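Long-range contacts in LYND (Lyngbya aestuarii, PDB 4V1T), which probably uses ATP to convert cysteine residues of a precursor peptide into thiazolines, as a cyclodehydratase of the YcaO family: residues Pro604-Val609 / Ile632-Ala637; Ala556-Asn561 / His672-Pro677; Thr151-Val156 / Thr262-Trp267. All blocks are in the same frame, centred on the assembly; numbering follows the deposited sequence.

Interaction 1. Residues Pro604-Val609 / Ile632-Ala637; sequences PAFAGV and IAILRA. With ADP (adenosine-5'-diphosphate), chain L.
Phe606 of the strand lies against Ala633, Ile634 and Ala637 of the helix. Its CB starts beside the methyl of Ala637, with Phe606 CB and Ala637 CB 4.4 Å apart. The first torsion sets CG anti to the carbonyl carbon (chi1 -60°), which lays the ring along the helix near Ala633 and Ile634. CD2 and CE2 form the ring border that faces Ala633; Ala633 CB lies near the ring plane, 3.6 Å from Phe606 CD2. Ile634 meets a face instead. Its CG1 sits 3.6 Å from the centroid of the Phe606 ring and only 10° off the ring normal, a CH-pi contact. At the tip, Phe606 CZ approaches Ile634 CD1 at 4.1 Å. Ile634 thus lies over one face of the ring and Ala633 along one stretch of its edge.

The two alanine methyls lie against the strand backbone. Ala633 CB lies 3.7 Å from Pro604 O. Ala637 CB is 3.9 Å from Gly608 N, where no strand side chain stands between helix and backbone. No hydrogen bond joins the two segments.

Arg636 points to ADP. Its NH1 donates to O1A of ADP at 2.7 Å, and its NH2 donates to the bridging O3A of ADP at 2.7 Å. Two N-H groups of one guanidinium therefore grip the diphosphate, and its positive charge would offset part of the phosphate charge. Glu426 and Ala534 also bind the nucleotide.

This is helix-on-sheet packing in the YcaO domain. Strand 605-612 is the middle strand of a three-stranded antiparallel sheet, between strands 590-596 and 621-626. Helix 630-649 runs over it with the segment axes at 31°. Phe606 also touches Val594 of strand 590-596, while Ile634 packs on Phe578 of helix 576-587.

Interaction 2. Residues Ala556-Asn561 / His672-Pro677; sequences ALWWYN and HPYLLP
Trp558 and Trp559 of helix 538-561 meet Tyr674 and Leu675 of an irregular loop, all within the YcaO domain. A T-shaped aromatic pair forms the tight part. The edge of Tyr674 points at the face of Trp559, with the planes at 89° and the six-membered ring centroids 5.3 Å apart. Tyr674 CG lies between its backbone N and carbonyl carbon (chi1 54°). This torsion brings the ring edge at CE2 over the indole face, with Tyr674 CE2 3.8 Å from Trp559 CE3.

Trp558 adds the one hydrogen bond across the contact. Its NE1 donates to Tyr674 O at 2.9 Å. Tyr674 O lies close to the indole plane, while NE1 is tilted 26° from the carbonyl plane, and the bond is somewhat bent. Leu675 CD2 packs against the same indole, 3.7 Å from Trp558 CZ2. A leucine in place of Trp558 would probably leave Tyr674 O without this donor and open a gap beside Leu675.

The loop's other side is looser. Leu676 turns away from the helix and is partly exposed, and Pro673 is exposed.

Trp559 NE1 is hydrogen-bonded to Thr771 O. Tyr674 OH is hydrogen-bonded to Asn769 ND2 and, at 2.8 Å, to His672 ND1.

Interaction 3. Residues Thr151-Val156 / Thr262-Trp267; sequences TALNVV and TEIAKW
Leu153 and Val155 point toward Ile264 and Trp267, in a layer of helix 250-275 against strand 154-157. That strand belongs to a mixed seven-stranded sheet, where it lies parallel to its neighbours 114-118 and 180-184.

Val155 and Ile264 reach toward each other tip to tip. Val155 CG2 is 3.7 Å from Ile264 CD1. Ile264 has CG1 anti to its carbonyl carbon (chi1 -75°), which sends CD1 to Val155 and leaves the CG2 branch for Leu153.

Leu153 crosses both helix side chains obliquely, one methyl to each. Leu153 CD2 and Ile264 CG2 are 4.0 Å apart. The other methyl, Leu153 CD1, comes within 3.9 Å of Trp267 CD1, on the pyrrole part of the indole. The strand side is backed by Val114, which touches both Leu153 and Val155, while Ile264 also meets Leu181 of the next strand.

The same helix reaches the second subunit: Thr262 OG1 is hydrogen-bonded to Ser251 OG of that subunit, and Lys266 NZ, in a salt bridge with Glu263, is hydrogen-bonded to Ser296 O of that subunit.

Trp267 NE1 and Ala152 O, 4.1 Å apart, do not bond directly. A water lies between them and accepts a hydrogen bond from Trp267 NE1 at 2.9 Å; its 2.4 Å distance to Ala152 O is too short to trust.

Along the chain, interaction 3 comes first and closes before the other two open. Interaction 1 is nested inside the loop closed by interaction 2. These two both lie in the YcaO domain, with their centres about 15 Å apart. They meet directly on strand 605-612: helix 630-649 packs on one side, and Ala607, pointing away from that helix, touches Trp558 of helix 538-561. The small sheet is thus held between helices, one of which carries the arginine that binds ADP. Interaction 3 lies across the chain's centre, about 56 Å from interaction 1 and 65 Å from interaction 2, centre to centre. There helix 250-275, which also meets the second subunit, packs on the seven-stranded sheet.

Interaction 1. Residues Pro604-Val609 / Ile632-Ala637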
loop_
_atom_site.group_PDB
_atom_site.type_symbol
_atom_site.label_atom_id
_atom_site.label_comp_id
_atom_site.label_asym_id
_atom_site.label_seq_id
_atom_site.Cartn_x
_atom_site.Cartn_y
_atom_site.Cartn_z
ATOM N N PRO B 604 -32.259 -14.042 -10.323
ATOM C CA PRO B 604 -31.314 -15.110 -10.639
ATOM C C PRO B 604 -30.384 -15.469 -9.483
ATOM O O PRO B 604 -29.784 -14.604 -8.852
ATOM C CB PRO B 604 -30.523 -14.562 -11.830
ATOM C CG PRO B 604 -30.902 -13.141 -11.979
ATOM C CD PRO B 604 -32.178 -12.909 -11.259
ATOM N N ALA B 605 -30.289 -16.763 -9.221
ATOM C CA ALA B 605 -29.459 -17.288 -8.161
ATOM C C ALA B 605 -28.779 -18.527 -8.700
ATOM O O ALA B 605 -29.393 -19.318 -9.423
ATOM C CB ALA B 605 -30.301 -17.626 -6.939
ATOM N N PHE B 606 -27.513 -18.698 -8.350
ATOM C CA PHE B 606 -26.733 -19.786 -8.908
ATOM C C PHE B 606 -25.862 -20.491 -7.883
ATOM O O PHE B 606 -25.525 -19.931 -6.842
ATOM C CB PHE B 606 -25.860 -19.250 -10.038
ATOM C CG PHE B 606 -26.641 -18.641 -11.160
ATOM C CD1 PHE B 606 -27.073 -19.423 -12.221
ATOM C CD2 PHE B 606 -26.946 -17.291 -11.154
ATOM C CE1 PHE B 606 -27.794 -18.864 -13.262
ATOM C CE2 PHE B 606 -27.664 -16.727 -12.193
ATOM C CZ PHE B 606 -28.093 -17.512 -13.245
ATOM N N ALA B 607 -25.508 -21.731 -8.200
ATOM C CA ALA B 607 -24.512 -22.479 -7.447
ATOM C C ALA B 607 -23.358 -22.850 -8.368
ATOM O O ALA B 607 -23.553 -23.505 -9.387
ATOM C CB ALA B 607 -25.124 -23.726 -6.851
ATOM N N GLY B 608 -22.159 -22.410 -8.013
ATOM C CA GLY B 608 -20.953 -22.880 -8.664
ATOM C C GLY B 608 -20.525 -24.179 -8.006
ATOM O O GLY B 608 -20.568 -24.296 -6.794
ATOM N N VAL B 609 -20.123 -25.156 -8.806
ATOM C CA VAL B 609 -19.725 -26.450 -8.275
ATOM C C VAL B 609 -18.448 -26.897 -8.973
ATOM O O VAL B 609 -18.274 -26.681 -10.168
ATOM C CB VAL B 609 -20.838 -27.507 -8.460
ATOM C CG1 VAL B 609 -20.420 -28.854 -7.883
ATOM C CG2 VAL B 609 -22.129 -27.037 -7.807
ATOM N N ILE B 632 -23.740 -10.955 -12.795
ATOM C CA ILE B 632 -23.106 -10.691 -11.509
ATOM C C ILE B 632 -23.363 -11.852 -10.551
ATOM O O ILE B 632 -22.501 -12.210 -9.753
ATOM C CB ILE B 632 -23.615 -9.380 -10.866
ATOM C CG1 ILE B 632 -23.526 -8.197 -11.855
ATOM C CG2 ILE B 632 -22.847 -9.075 -9.581
ATOM C CD1 ILE B 632 -22.166 -7.982 -12.488
ATOM N N ALA B 633 -24.555 -12.431 -10.629
ATOM C CA ALA B 633 -24.922 -13.538 -9.755
ATOM C C ALA B 633 -23.982 -14.723 -9.979
ATOM O O ALA B 633 -23.478 -15.311 -9.028
ATOM C CB ALA B 633 -26.370 -13.947 -9.987
ATOM N N ILE B 634 -23.748 -15.061 -11.242
ATOM C CA ILE B 634 -22.833 -16.141 -11.579
ATOM C C ILE B 634 -21.430 -15.764 -11.136
ATOM O O ILE B 634 -20.674 -16.600 -10.654
ATOM C CB ILE B 634 -22.839 -16.439 -13.096
ATOM C CG1 ILE B 634 -24.227 -16.931 -13.541
ATOM C CG2 ILE B 634 -21.787 -17.489 -13.446
ATOM C CD1 ILE B 634 -24.428 -16.927 -15.042
ATOM N N LEU B 635 -21.091 -14.491 -11.309
ATOM C CA LEU B 635 -19.785 -13.981 -10.922
ATOM C C LEU B 635 -19.554 -14.156 -9.424
ATOM O O LEU B 635 -18.472 -14.548 -9.001
ATOM C CB LEU B 635 -19.665 -12.504 -11.311
ATOM C CG LEU B 635 -18.272 -11.886 -11.408
ATOM C CD1 LEU B 635 -17.379 -12.684 -12.342
ATOM C CD2 LEU B 635 -18.396 -10.446 -11.887
ATOM N N ARG B 636 -20.577 -13.858 -8.629
ATOM C CA ARG B 636 -20.492 -14.019 -7.186
ATOM C C ARG B 636 -20.276 -15.480 -6.837
ATOM O O ARG B 636 -19.404 -15.816 -6.046
ATOM C CB ARG B 636 -21.756 -13.510 -6.503
ATOM C CG ARG B 636 -21.878 -11.990 -6.479
ATOM C CD ARG B 636 -23.034 -11.563 -5.581
ATOM N NE ARG B 636 -22.857 -12.057 -4.219
ATOM C CZ ARG B 636 -22.015 -11.539 -3.325
ATOM N NH1 ARG B 636 -21.259 -10.488 -3.632
ATOM N NH2 ARG B 636 -21.930 -12.075 -2.114
ATOM N N ALA B 637 -21.087 -16.342 -7.439
ATOM C CA ALA B 637 -21.031 -17.771 -7.168
ATOM C C ALA B 637 -19.657 -18.335 -7.493
ATOM O O ALA B 637 -19.027 -19.006 -6.676
ATOM C CB ALA B 637 -22.102 -18.499 -7.970
HETATM P PB ADP L . -20.385 -12.593 0.708
HETATM O O1B ADP L . -21.622 -12.284 1.512
HETATM O O2B ADP L . -20.558 -13.725 -0.263
HETATM O O3B ADP L . -19.155 -12.687 1.558
HETATM P PA ADP L . -18.878 -10.546 -0.705
HETATM O O1A ADP L . -19.072 -10.049 -2.114
HETATM O O2A ADP L . -17.665 -11.402 -0.388
HETATM O O3A ADP L . -20.241 -11.274 -0.221
HETATM O "O5'" ADP L . -18.853 -9.270 0.256
HETATM C "C5'" ADP L . -18.461 -9.379 1.610
HETATM C "C4'" ADP L . -18.995 -8.163 2.351
HETATM O "O4'" ADP L . -18.311 -6.986 1.928
HETATM C "C3'" ADP L . -20.464 -7.924 2.054
HETATM O "O3'" ADP L . -21.083 -7.448 3.242
HETATM C "C2'" ADP L . -20.498 -6.835 1.008
HETATM O "O2'" ADP L . -21.628 -5.971 1.153
HETATM C "C1'" ADP L . -19.213 -6.082 1.285
HETATM N N9 ADP L . -18.630 -5.544 0.034
HETATM C C8 ADP L . -18.149 -6.260 -1.006
HETATM N N7 ADP L . -17.679 -5.436 -1.973
HETATM C C5 ADP L . -17.855 -4.176 -1.550
HETATM C C6 ADP L . -17.580 -2.829 -2.088
HETATM N N6 ADP L . -17.006 -2.708 -3.307
HETATM N N1 ADP L . -17.919 -1.760 -1.337
HETATM C C2 ADP L . -18.490 -1.894 -0.126
HETATM N N3 ADP L . -18.768 -3.094 0.425
HETATM C C4 ADP L . -18.484 -4.247 -0.226
#

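Interaction 2. Residues Ala556-Asn561 / His672-Pro677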
loop_
_atom_site.group_PDB
_atom_site.type_symbol
_atom_site.label_atom_id
_atom_site.label_comp_id
_atom_site.label_asym_id
_atom_site.label_seq_id
_atom_site.Cartn_x
_atom_site.Cartn_y
_atom_site.Cartn_z
ATOM N N ALA B 556 -31.200 -23.559 -0.138
ATOM C CA ALA B 556 -31.942 -24.437 0.778
ATOM C C ALA B 556 -32.916 -25.327 0.015
ATOM O O ALA B 556 -32.971 -26.529 0.241
ATOM C CB ALA B 556 -32.685 -23.616 1.818
ATOM N N LEU B 557 -33.678 -24.726 -0.890
ATOM C CA LEU B 557 -34.653 -25.458 -1.685
ATOM C C LEU B 557 -33.975 -26.565 -2.465
ATOM O O LEU B 557 -34.407 -27.721 -2.437
ATOM C CB LEU B 557 -35.371 -24.508 -2.652
ATOM C CG LEU B 557 -36.264 -23.423 -2.031
ATOM C CD1 LEU B 557 -36.956 -22.618 -3.117
ATOM C CD2 LEU B 557 -37.295 -24.003 -1.072
ATOM N N TRP B 558 -32.905 -26.205 -3.164
ATOM C CA TRP B 558 -32.174 -27.147 -3.998
ATOM C C TRP B 558 -31.523 -28.250 -3.180
ATOM O O TRP B 558 -31.685 -29.438 -3.479
ATOM C CB TRP B 558 -31.114 -26.403 -4.811
ATOM C CG TRP B 558 -29.987 -27.267 -5.306
ATOM C CD1 TRP B 558 -30.065 -28.297 -6.198
ATOM C CD2 TRP B 558 -28.604 -27.148 -4.946
ATOM N NE1 TRP B 558 -28.813 -28.840 -6.404
ATOM C CE2 TRP B 558 -27.901 -28.145 -5.654
ATOM C CE3 TRP B 558 -27.893 -26.291 -4.099
ATOM C CZ2 TRP B 558 -26.524 -28.313 -5.529
ATOM C CZ3 TRP B 558 -26.528 -26.458 -3.978
ATOM C CH2 TRP B 558 -25.856 -27.462 -4.689
ATOM N N TRP B 559 -30.801 -27.853 -2.140
ATOM C CA TRP B 559 -29.986 -28.782 -1.369
ATOM C C TRP B 559 -30.796 -29.819 -0.592
ATOM O O TRP B 559 -30.491 -31.010 -0.620
ATOM C CB TRP B 559 -29.102 -28.005 -0.394
ATOM C CG TRP B 559 -28.212 -28.880 0.414
ATOM C CD1 TRP B 559 -28.476 -29.401 1.649
ATOM C CD2 TRP B 559 -26.915 -29.350 0.051
ATOM N NE1 TRP B 559 -27.420 -30.161 2.079
ATOM C CE2 TRP B 559 -26.448 -30.146 1.115
ATOM C CE3 TRP B 559 -26.095 -29.169 -1.068
ATOM C CZ2 TRP B 559 -25.206 -30.766 1.087
ATOM C CZ3 TRP B 559 -24.864 -29.786 -1.094
ATOM C CH2 TRP B 559 -24.429 -30.577 -0.024
ATOM N N TYR B 560 -31.818 -29.366 0.119
ATOM C CA TYR B 560 -32.526 -30.235 1.049
ATOM C C TYR B 560 -33.625 -31.045 0.375
ATOM O O TYR B 560 -33.984 -32.120 0.857
ATOM C CB TYR B 560 -33.078 -29.415 2.217
ATOM C CG TYR B 560 -31.967 -28.897 3.088
ATOM C CD1 TYR B 560 -31.286 -29.743 3.970
ATOM C CD2 TYR B 560 -31.545 -27.573 2.991
ATOM C CE1 TYR B 560 -30.240 -29.269 4.742
ATOM C CE2 TYR B 560 -30.510 -27.096 3.760
ATOM C CZ TYR B 560 -29.858 -27.943 4.630
ATOM O OH TYR B 560 -28.821 -27.446 5.382
ATOM N N ASN B 561 -34.151 -30.548 -0.739
ATOM C CA ASN B 561 -35.031 -31.359 -1.576
ATOM C C ASN B 561 -34.207 -32.202 -2.550
ATOM O O ASN B 561 -34.747 -33.050 -3.240
ATOM C CB ASN B 561 -36.020 -30.487 -2.343
ATOM C CG ASN B 561 -36.988 -29.758 -1.430
ATOM O OD1 ASN B 561 -37.965 -30.336 -0.951
ATOM N ND2 ASN B 561 -36.729 -28.480 -1.197
ATOM N N HIS B 672 -23.720 -37.530 -4.301
ATOM C CA HIS B 672 -24.630 -36.384 -4.387
ATOM C C HIS B 672 -24.888 -36.003 -5.846
ATOM O O HIS B 672 -24.340 -35.025 -6.339
ATOM C CB HIS B 672 -24.043 -35.190 -3.633
ATOM C CG HIS B 672 -23.546 -35.529 -2.263
ATOM N ND1 HIS B 672 -24.362 -35.522 -1.150
ATOM C CD2 HIS B 672 -22.320 -35.902 -1.829
ATOM C CE1 HIS B 672 -23.657 -35.869 -0.088
ATOM N NE2 HIS B 672 -22.414 -36.110 -0.471
ATOM N N PRO B 673 -25.721 -36.791 -6.545
ATOM C CA PRO B 673 -25.987 -36.555 -7.973
ATOM C C PRO B 673 -26.697 -35.234 -8.260
ATOM O O PRO B 673 -26.680 -34.761 -9.401
ATOM C CB PRO B 673 -26.877 -37.742 -8.367
ATOM C CG PRO B 673 -27.502 -38.185 -7.102
ATOM C CD PRO B 673 -26.510 -37.917 -6.014
ATOM N N TYR B 674 -27.306 -34.648 -7.233
ATOM C CA TYR B 674 -27.944 -33.348 -7.357
ATOM C C TYR B 674 -26.923 -32.197 -7.466
ATOM O O TYR B 674 -27.309 -31.026 -7.538
ATOM C CB TYR B 674 -28.884 -33.101 -6.172
ATOM C CG TYR B 674 -28.233 -33.268 -4.808
ATOM C CD1 TYR B 674 -28.196 -34.507 -4.183
ATOM C CD2 TYR B 674 -27.669 -32.186 -4.147
ATOM C CE1 TYR B 674 -27.601 -34.665 -2.947
ATOM C CE2 TYR B 674 -27.076 -32.332 -2.909
ATOM C CZ TYR B 674 -27.045 -33.570 -2.318
ATOM O OH TYR B 674 -26.456 -33.714 -1.091
ATOM N N LEU B 675 -25.632 -32.529 -7.478
ATOM C CA LEU B 675 -24.574 -31.542 -7.665
ATOM C C LEU B 675 -24.262 -31.308 -9.135
ATOM O O LEU B 675 -23.848 -30.214 -9.519
ATOM C CB LEU B 675 -23.297 -31.976 -6.947
ATOM C CG LEU B 675 -23.281 -31.902 -5.418
ATOM C CD1 LEU B 675 -21.911 -32.322 -4.918
ATOM C CD2 LEU B 675 -23.619 -30.514 -4.902
ATOM N N LEU B 676 -24.446 -32.332 -9.960
ATOM C CA LEU B 676 -24.156 -32.200 -11.378
ATOM C C LEU B 676 -25.455 -31.927 -12.120
ATOM O O LEU B 676 -26.530 -32.303 -11.656
ATOM C CB LEU B 676 -23.431 -33.437 -11.911
ATOM C CG LEU B 676 -24.127 -34.787 -11.812
ATOM C CD1 LEU B 676 -25.020 -35.021 -13.026
ATOM C CD2 LEU B 676 -23.080 -35.884 -11.690
ATOM N N PRO B 677 -25.371 -31.242 -13.265
ATOM C CA PRO B 677 -26.605 -30.875 -13.954
ATOM C C PRO B 677 -27.305 -32.068 -14.586
ATOM O O PRO B 677 -26.641 -33.013 -15.014
ATOM C CB PRO B 677 -26.122 -29.900 -15.020
ATOM C CG PRO B 677 -24.714 -30.325 -15.305
ATOM C CD PRO B 677 -24.169 -30.810 -13.999
#

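Interaction 3. Residues Thr151-Val156 / Thr262-Trp267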
loop_
_atom_site.group_PDB
_atom_site.type_symbol
_atom_site.label_atom_id
_atom_site.label_comp_id
_atom_site.label_asym_id
_atom_site.label_seq_id
_atom_site.Cartn_x
_atom_site.Cartn_y
_atom_site.Cartn_z
ATOM N N THR B 151 -1.111 21.188 34.192
ATOM C CA THR B 151 0.095 21.285 33.375
ATOM C C THR B 151 -0.262 21.104 31.912
ATOM O O THR B 151 -1.382 20.741 31.582
ATOM C CB THR B 151 1.162 20.245 33.782
ATOM O OG1 THR B 151 0.680 18.918 33.531
ATOM C CG2 THR B 151 1.511 20.398 35.260
ATOM N N ALA B 152 0.700 21.353 31.035
ATOM C CA ALA B 152 0.474 21.226 29.612
ATOM C C ALA B 152 0.410 19.774 29.164
ATOM O O ALA B 152 -0.146 19.475 28.112
ATOM C CB ALA B 152 1.566 21.951 28.855
ATOM N N LEU B 153 0.987 18.869 29.947
ATOM C CA LEU B 153 0.961 17.454 29.597
ATOM C C LEU B 153 1.310 16.547 30.763
ATOM O O LEU B 153 2.329 16.734 31.426
ATOM C CB LEU B 153 1.922 17.184 28.449
ATOM C CG LEU B 153 1.879 15.776 27.866
ATOM C CD1 LEU B 153 0.595 15.568 27.078
ATOM C CD2 LEU B 153 3.092 15.531 27.001
ATOM N N ASN B 154 0.453 15.564 31.014
ATOM C CA ASN B 154 0.773 14.486 31.949
ATOM C C ASN B 154 1.179 13.254 31.152
ATOM O O ASN B 154 0.424 12.782 30.308
ATOM C CB ASN B 154 -0.420 14.179 32.858
ATOM C CG ASN B 154 -0.109 13.119 33.904
ATOM O OD1 ASN B 154 1.002 13.042 34.431
ATOM N ND2 ASN B 154 -1.094 12.286 34.202
ATOM N N VAL B 155 2.380 12.748 31.405
ATOM C CA VAL B 155 2.873 11.562 30.723
ATOM C C VAL B 155 2.711 10.331 31.609
ATOM O O VAL B 155 3.237 10.285 32.722
ATOM C CB VAL B 155 4.346 11.720 30.339
ATOM C CG1 VAL B 155 4.814 10.540 29.520
ATOM C CG2 VAL B 155 4.549 13.003 29.560
ATOM N N VAL B 156 1.988 9.333 31.103
ATOM C CA VAL B 156 1.709 8.120 31.856
ATOM C C VAL B 156 2.482 6.938 31.276
ATOM O O VAL B 156 2.276 6.565 30.125
ATOM C CB VAL B 156 0.201 7.798 31.860
ATOM C CG1 VAL B 156 -0.081 6.553 32.700
ATOM C CG2 VAL B 156 -0.588 8.974 32.396
ATOM N N THR B 262 11.241 13.046 22.587
ATOM C CA THR B 262 11.131 13.820 21.358
ATOM C C THR B 262 9.680 14.168 21.040
ATOM O O THR B 262 9.363 15.306 20.695
ATOM C CB THR B 262 11.735 13.039 20.174
ATOM O OG1 THR B 262 13.119 12.794 20.432
ATOM C CG2 THR B 262 11.599 13.819 18.875
ATOM N N GLU B 263 8.794 13.181 21.155
ATOM C CA GLU B 263 7.387 13.392 20.825
ATOM C C GLU B 263 6.687 14.248 21.881
ATOM O O GLU B 263 5.719 14.963 21.583
ATOM C CB GLU B 263 6.671 12.056 20.654
ATOM C CG GLU B 263 7.144 11.252 19.458
ATOM C CD GLU B 263 6.932 11.965 18.131
ATOM O OE1 GLU B 263 5.910 12.667 17.977
ATOM O OE2 GLU B 263 7.786 11.814 17.235
ATOM N N ILE B 264 7.179 14.178 23.107
ATOM C CA ILE B 264 6.683 15.036 24.164
ATOM C C ILE B 264 7.037 16.488 23.829
ATOM O O ILE B 264 6.200 17.370 23.917
ATOM C CB ILE B 264 7.259 14.637 25.532
ATOM C CG1 ILE B 264 6.566 13.366 26.031
ATOM C CG2 ILE B 264 7.041 15.751 26.562
ATOM C CD1 ILE B 264 7.325 12.635 27.129
ATOM N N ALA B 265 8.290 16.706 23.446
ATOM C CA ALA B 265 8.769 18.033 23.065
ATOM C C ALA B 265 7.989 18.577 21.878
ATOM O O ALA B 265 7.571 19.728 21.876
ATOM C CB ALA B 265 10.251 17.987 22.744
ATOM N N LYS B 266 7.781 17.737 20.878
ATOM C CA LYS B 266 7.069 18.145 19.694
ATOM C C LYS B 266 5.631 18.498 20.016
ATOM O O LYS B 266 5.068 19.413 19.416
ATOM C CB LYS B 266 7.116 17.050 18.628
ATOM C CG LYS B 266 8.441 16.970 17.884
ATOM C CD LYS B 266 8.287 16.322 16.523
ATOM C CE LYS B 266 8.238 14.822 16.630
ATOM N NZ LYS B 266 7.472 14.210 15.520
ATOM N N TRP B 267 5.031 17.784 20.962
ATOM C CA TRP B 267 3.666 18.103 21.368
ATOM C C TRP B 267 3.559 19.448 22.082
ATOM O O TRP B 267 2.689 20.258 21.758
ATOM C CB TRP B 267 3.066 17.019 22.273
ATOM C CG TRP B 267 1.763 17.465 22.809
ATOM C CD1 TRP B 267 1.508 17.912 24.070
ATOM C CD2 TRP B 267 0.536 17.588 22.085
ATOM N NE1 TRP B 267 0.195 18.286 24.184
ATOM C CE2 TRP B 267 -0.426 18.090 22.980
ATOM C CE3 TRP B 267 0.154 17.302 20.771
ATOM C CZ2 TRP B 267 -1.744 18.314 22.609
ATOM C CZ3 TRP B 267 -1.158 17.534 20.397
ATOM C CH2 TRP B 267 -2.090 18.038 21.313
HETATM O O HOH W 1 -1.132 20.160 25.988
#